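Protein LRIM1 (PDB 3O53) forms a heterodimeric complex with APL1C, another leucine-rich repeat protein, that regulates complement-like immunity in the mosquito Anopheles gambiae. Local coordinates at residues D157-A162 with I181-G186; L193-D197 with G215-S220. All coordinates share one frame. Residue numbers count along the deposited sequence, not the author numbering.

Contact 1: D157-A162 with I181-G186; sequences DTVNFA and IYDVKG
Strands 158-160 and 183-185 run side by side with axes 4.8 Å apart and only 2° between their directions, a parallel pair in which V159 faces V184 (CA-CA 4.7 Å) and N160 faces K185 (4.9 Å). D157 has phi/psi -102/-30 and Y182 -107/-12, and Y182 N donates to D157 O at 3.0 Å. The CA of D157 lies nearest that of I181 (4.3 Å), so from there to the V159-V184 pair the second segment holds one extra residue. Two V159 bonds flank V184: V159 N gives to D183 O (3.0 Å) and V159 O accepts from K185 N (3.0 Å). Next along, F161 N gives to K185 O (2.9 Å). Water 1 bridges V159 O (2.9 Å) and D183 OD2 (3.1 Å). N160 OD1 takes A162 N at 3.1 Å, an Asx turn that ends the strand. G186 (106/137) must be glycine, since a CB would strike F161 N and N160 OD1. V159 and V184 share one face, and I181 and F161 pack against them: V159 CG2 meets I181 CD1 (3.6 Å), and F161 (chi1 m) brings CE2 within 3.6 Å of V184 CG1. Such short strands are secondary to the main sheet of a leucine-rich repeat solenoid, joining consecutive coils on its convex side. I181 N is bound by N201 OD1 of the next coil, whose loop residues L203 and E209 cover V184, while S212 touches F161.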
loop_
_atom_site.group_PDB
_atom_site.type_symbol
_atom_site.label_atom_id
_atom_site.label_comp_id
_atom_site.label_asym_id
_atom_site.label_seq_id
_atom_site.Cartn_x
_atom_site.Cartn_y
_atom_site.Cartn_z
ATOM N N ASP A 157 -11.865 -0.883 -3.486
ATOM C CA ASP A 157 -12.903 -1.855 -3.808
ATOM C C ASP A 157 -12.437 -2.843 -4.867
ATOM O O ASP A 157 -12.883 -3.989 -4.905
ATOM C CB ASP A 157 -14.155 -1.117 -4.310
ATOM C CG ASP A 157 -15.414 -1.928 -4.138
ATOM O OD1 ASP A 157 -15.660 -2.412 -3.014
ATOM O OD2 ASP A 157 -16.158 -2.084 -5.122
ATOM N N THR A 158 -11.540 -2.399 -5.743
ATOM C CA THR A 158 -11.010 -3.285 -6.770
ATOM C C THR A 158 -9.589 -2.886 -7.136
ATOM O O THR A 158 -9.152 -1.763 -6.871
ATOM C CB THR A 158 -11.885 -3.278 -8.061
ATOM O OG1 THR A 158 -11.700 -2.050 -8.764
ATOM C CG2 THR A 158 -13.358 -3.438 -7.738
ATOM N N VAL A 159 -8.869 -3.822 -7.745
ATOM C CA VAL A 159 -7.493 -3.597 -8.154
ATOM C C VAL A 159 -7.295 -4.042 -9.598
ATOM O O VAL A 159 -7.685 -5.141 -9.976
ATOM C CB VAL A 159 -6.507 -4.386 -7.266
ATOM C CG1 VAL A 159 -5.095 -4.374 -7.882
ATOM C CG2 VAL A 159 -6.489 -3.796 -5.856
ATOM N N ASN A 160 -6.673 -3.177 -10.392
ATOM C CA ASN A 160 -6.286 -3.504 -11.752
ATOM C C ASN A 160 -4.782 -3.282 -11.861
ATOM O O ASN A 160 -4.316 -2.143 -11.843
ATOM C CB ASN A 160 -7.045 -2.611 -12.745
ATOM C CG ASN A 160 -6.679 -2.888 -14.203
ATOM O OD1 ASN A 160 -5.749 -3.642 -14.503
ATOM N ND2 ASN A 160 -7.415 -2.263 -15.117
ATOM N N PHE A 161 -4.026 -4.368 -11.949
ATOM C CA PHE A 161 -2.574 -4.291 -11.917
ATOM C C PHE A 161 -2.019 -3.399 -13.011
ATOM O O PHE A 161 -0.992 -2.769 -12.828
ATOM C CB PHE A 161 -1.950 -5.687 -12.035
ATOM C CG PHE A 161 -2.042 -6.506 -10.771
ATOM C CD1 PHE A 161 -1.717 -5.945 -9.539
ATOM C CD2 PHE A 161 -2.445 -7.835 -10.819
ATOM C CE1 PHE A 161 -1.800 -6.697 -8.367
ATOM C CE2 PHE A 161 -2.528 -8.598 -9.656
ATOM C CZ PHE A 161 -2.204 -8.030 -8.425
ATOM N N ALA A 162 -2.696 -3.356 -14.151
ATOM C CA ALA A 162 -2.284 -2.497 -15.250
ATOM C C ALA A 162 -2.106 -1.046 -14.802
ATOM O O ALA A 162 -1.295 -0.306 -15.366
ATOM C CB ALA A 162 -3.299 -2.581 -16.389
ATOM N N ILE A 181 -11.281 -5.147 -1.237
ATOM C CA ILE A 181 -11.087 -5.559 -2.625
ATOM C C ILE A 181 -11.865 -6.837 -2.936
ATOM O O ILE A 181 -11.616 -7.882 -2.339
ATOM C CB ILE A 181 -9.583 -5.762 -2.923
ATOM C CG1 ILE A 181 -8.857 -4.415 -2.814
ATOM C CG2 ILE A 181 -9.381 -6.368 -4.304
ATOM C CD1 ILE A 181 -7.373 -4.550 -2.500
ATOM N N TYR A 182 -12.815 -6.749 -3.865
ATOM C CA TYR A 182 -13.620 -7.914 -4.228
ATOM C C TYR A 182 -13.226 -8.463 -5.597
ATOM O O TYR A 182 -13.616 -9.577 -5.962
ATOM C CB TYR A 182 -15.121 -7.582 -4.195
ATOM C CG TYR A 182 -15.592 -6.784 -5.382
ATOM C CD1 TYR A 182 -16.173 -7.409 -6.476
ATOM C CD2 TYR A 182 -15.460 -5.403 -5.411
ATOM C CE1 TYR A 182 -16.615 -6.683 -7.568
ATOM C CE2 TYR A 182 -15.895 -4.665 -6.502
ATOM C CZ TYR A 182 -16.469 -5.311 -7.577
ATOM O OH TYR A 182 -16.903 -4.578 -8.656
ATOM N N ASP A 183 -12.426 -7.705 -6.339
ATOM C CA ASP A 183 -12.010 -8.140 -7.672
ATOM C C ASP A 183 -10.605 -7.650 -8.008
ATOM O O ASP A 183 -10.250 -6.506 -7.730
ATOM C CB ASP A 183 -12.995 -7.612 -8.722
ATOM C CG ASP A 183 -12.739 -8.187 -10.108
ATOM O OD1 ASP A 183 -12.681 -9.426 -10.245
ATOM O OD2 ASP A 183 -12.591 -7.395 -11.062
ATOM N N VAL A 184 -9.804 -8.523 -8.601
ATOM C CA VAL A 184 -8.489 -8.137 -9.089
ATOM C C VAL A 184 -8.385 -8.575 -10.545
ATOM O O VAL A 184 -8.864 -9.639 -10.913
ATOM C CB VAL A 184 -7.353 -8.809 -8.271
ATOM C CG1 VAL A 184 -5.992 -8.477 -8.861
ATOM C CG2 VAL A 184 -7.408 -8.385 -6.804
ATOM N N LYS A 185 -7.753 -7.760 -11.373
ATOM C CA LYS A 185 -7.489 -8.154 -12.741
ATOM C C LYS A 185 -6.207 -7.485 -13.197
ATOM O O LYS A 185 -5.610 -6.726 -12.447
ATOM C CB LYS A 185 -8.656 -7.763 -13.652
ATOM C CG LYS A 185 -8.823 -6.272 -13.860
ATOM C CD LYS A 185 -9.969 -5.990 -14.822
ATOM C CE LYS A 185 -10.005 -4.527 -15.247
ATOM N NZ LYS A 185 -11.071 -4.252 -16.258
ATOM N N GLY A 186 -5.789 -7.778 -14.424
ATOM C CA GLY A 186 -4.600 -7.174 -14.996
ATOM C C GLY A 186 -3.444 -8.147 -15.044
ATOM O O GLY A 186 -3.203 -8.893 -14.094
HETATM O O HOH W 1 -10.489 -5.194 -10.813
#

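Contact 2: L193-D197 with G215-S220; sequences LKTLD and GVTWIS
Both segments kink once and then extend: K194 (phi/psi -98/-39) and T217 (-91/-34) are right-handed helical, after which strands 195-197 and 218-220 lie parallel, axes 4.7 Å apart at 11°. T195 pairs with W218 (CA-CA 4.7 Å), L196 with I219 (4.8 Å) and D197 with S220 (5.1 Å). K194 O accepts twice, from T217 N at 2.8 Å and W218 N at 3.1 Å; L196 N then donates to W218 O (3.0 Å), and S220 N to L196 O (3.1 Å). Water 2 lies 2.8 Å from both G215 O and T217 OG1, with a weak 3.5 Å approach to L193 O. These are two adjacent LxxLxL-type strands of the leucine-rich repeat domain, with V216 and I219 standing in for leucine, within its long, mostly parallel sheet, which forms the concave face in this fold. Inward-pointing positions are apolar: L193 CD2 touches V216 CG1 (3.7 Å), and L196 CD2 lies 4.1 Å from I219 CD1. On the other face, W218 (chi1 t) places CZ3 3.7 Å from D197 CB and stacks on H241 of the next strand. The polar ends bond elsewhere: T195 OG1 to H173 ND1, D197 OD1 to S199 OG, and S220 OG to R222 N.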
loop_
_atom_site.group_PDB
_atom_site.type_symbol
_atom_site.label_atom_id
_atom_site.label_comp_id
_atom_site.label_asym_id
_atom_site.label_seq_id
_atom_site.Cartn_x
_atom_site.Cartn_y
_atom_site.Cartn_z
ATOM N N LEU A 193 8.904 -7.628 -7.890
ATOM C CA LEU A 193 7.963 -7.719 -6.776
ATOM C C LEU A 193 8.410 -8.803 -5.798
ATOM O O LEU A 193 8.548 -9.961 -6.172
ATOM C CB LEU A 193 6.556 -8.019 -7.290
ATOM C CG LEU A 193 5.436 -7.925 -6.246
ATOM C CD1 LEU A 193 5.358 -6.507 -5.703
ATOM C CD2 LEU A 193 4.092 -8.362 -6.843
ATOM N N LYS A 194 8.658 -8.413 -4.554
ATOM C CA LYS A 194 9.018 -9.369 -3.506
ATOM C C LYS A 194 7.845 -9.769 -2.622
ATOM O O LYS A 194 7.738 -10.922 -2.220
ATOM C CB LYS A 194 10.125 -8.786 -2.635
ATOM C CG LYS A 194 11.498 -8.841 -3.277
ATOM C CD LYS A 194 12.553 -8.198 -2.394
ATOM C CE LYS A 194 12.909 -6.802 -2.870
ATOM N NZ LYS A 194 13.618 -6.831 -4.181
ATOM N N THR A 195 6.974 -8.820 -2.288
ATOM C CA THR A 195 5.875 -9.129 -1.385
ATOM C C THR A 195 4.557 -8.541 -1.886
ATOM O O THR A 195 4.509 -7.418 -2.377
ATOM C CB THR A 195 6.155 -8.628 0.052
ATOM O OG1 THR A 195 5.919 -7.222 0.137
ATOM C CG2 THR A 195 7.593 -8.924 0.453
ATOM N N LEU A 196 3.495 -9.330 -1.765
ATOM C CA LEU A 196 2.157 -8.873 -2.094
ATOM C C LEU A 196 1.236 -9.254 -0.956
ATOM O O LEU A 196 1.041 -10.433 -0.689
ATOM C CB LEU A 196 1.683 -9.529 -3.394
ATOM C CG LEU A 196 0.250 -9.241 -3.826
ATOM C CD1 LEU A 196 0.051 -7.745 -4.053
ATOM C CD2 LEU A 196 -0.072 -10.044 -5.087
ATOM N N ASP A 197 0.670 -8.258 -0.285
ATOM C CA ASP A 197 -0.242 -8.523 0.818
ATOM C C ASP A 197 -1.655 -8.109 0.439
ATOM O O ASP A 197 -1.958 -6.919 0.319
ATOM C CB ASP A 197 0.224 -7.777 2.071
ATOM C CG ASP A 197 -0.466 -8.270 3.331
ATOM O OD1 ASP A 197 -1.408 -9.089 3.206
ATOM O OD2 ASP A 197 -0.076 -7.840 4.442
ATOM N N GLY A 215 6.546 -14.343 -9.179
ATOM C CA GLY A 215 7.923 -14.313 -8.705
ATOM C C GLY A 215 8.127 -13.874 -7.261
ATOM O O GLY A 215 9.261 -13.751 -6.813
ATOM N N VAL A 216 7.045 -13.651 -6.522
ATOM C CA VAL A 216 7.160 -13.116 -5.166
ATOM C C VAL A 216 7.780 -14.101 -4.186
ATOM O O VAL A 216 7.760 -15.310 -4.402
ATOM C CB VAL A 216 5.787 -12.695 -4.588
ATOM C CG1 VAL A 216 5.220 -11.529 -5.379
ATOM C CG2 VAL A 216 4.831 -13.880 -4.592
ATOM N N THR A 217 8.322 -13.547 -3.106
ATOM C CA THR A 217 8.823 -14.321 -1.983
ATOM C C THR A 217 7.727 -14.513 -0.947
ATOM O O THR A 217 7.649 -15.543 -0.290
ATOM C CB THR A 217 10.003 -13.574 -1.323
ATOM O OG1 THR A 217 11.047 -13.398 -2.289
ATOM C CG2 THR A 217 10.540 -14.342 -0.124
ATOM N N TRP A 218 6.864 -13.512 -0.813
ATOM C CA TRP A 218 5.886 -13.480 0.266
ATOM C C TRP A 218 4.553 -13.058 -0.338
ATOM O O TRP A 218 4.483 -12.032 -1.007
ATOM C CB TRP A 218 6.359 -12.459 1.306
ATOM C CG TRP A 218 5.658 -12.431 2.651
ATOM C CD1 TRP A 218 6.168 -12.857 3.845
ATOM C CD2 TRP A 218 4.360 -11.881 2.946
ATOM N NE1 TRP A 218 5.258 -12.638 4.856
ATOM C CE2 TRP A 218 4.149 -12.035 4.332
ATOM C CE3 TRP A 218 3.357 -11.291 2.167
ATOM C CZ2 TRP A 218 2.970 -11.620 4.958
ATOM C CZ3 TRP A 218 2.188 -10.872 2.792
ATOM C CH2 TRP A 218 2.003 -11.038 4.173
ATOM N N ILE A 219 3.510 -13.862 -0.141
ATOM C CA ILE A 219 2.184 -13.473 -0.585
ATOM C C ILE A 219 1.138 -13.954 0.411
ATOM O O ILE A 219 1.223 -15.068 0.925
ATOM C CB ILE A 219 1.857 -14.014 -1.990
ATOM C CG1 ILE A 219 0.449 -13.578 -2.415
ATOM C CG2 ILE A 219 1.944 -15.530 -2.024
ATOM C CD1 ILE A 219 0.102 -13.952 -3.835
ATOM N N SER A 220 0.149 -13.107 0.678
ATOM C CA SER A 220 -0.969 -13.496 1.531
ATOM C C SER A 220 -2.308 -13.073 0.939
ATOM O O SER A 220 -2.496 -11.924 0.541
ATOM C CB SER A 220 -0.831 -12.880 2.919
ATOM O OG SER A 220 -1.912 -13.287 3.743
HETATM O O HOH W 2 10.688 -12.377 -4.874
#

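Contacts 1 and 2 follow in series along the chain, strand 183-185 being succeeded directly by strand 195-197. Their centres are 16 Å apart and their nearest atoms about 4 Å, without touching. The coordinates show the strand pairs running roughly opposed, about 140-155° apart, as expected of two sides of one solenoid, while both step from the first segment to the second in broadly the same direction, about 30° apart. Contact 2 thus joins successive coils through the twelve-strand sheet, contact 1 through a separate two-strand sheet. I181 touches L198, the residue after 193-197, across the interior. No active site is involved; the glycosylated N64 lies on strand 62-64, six strands from 195-197.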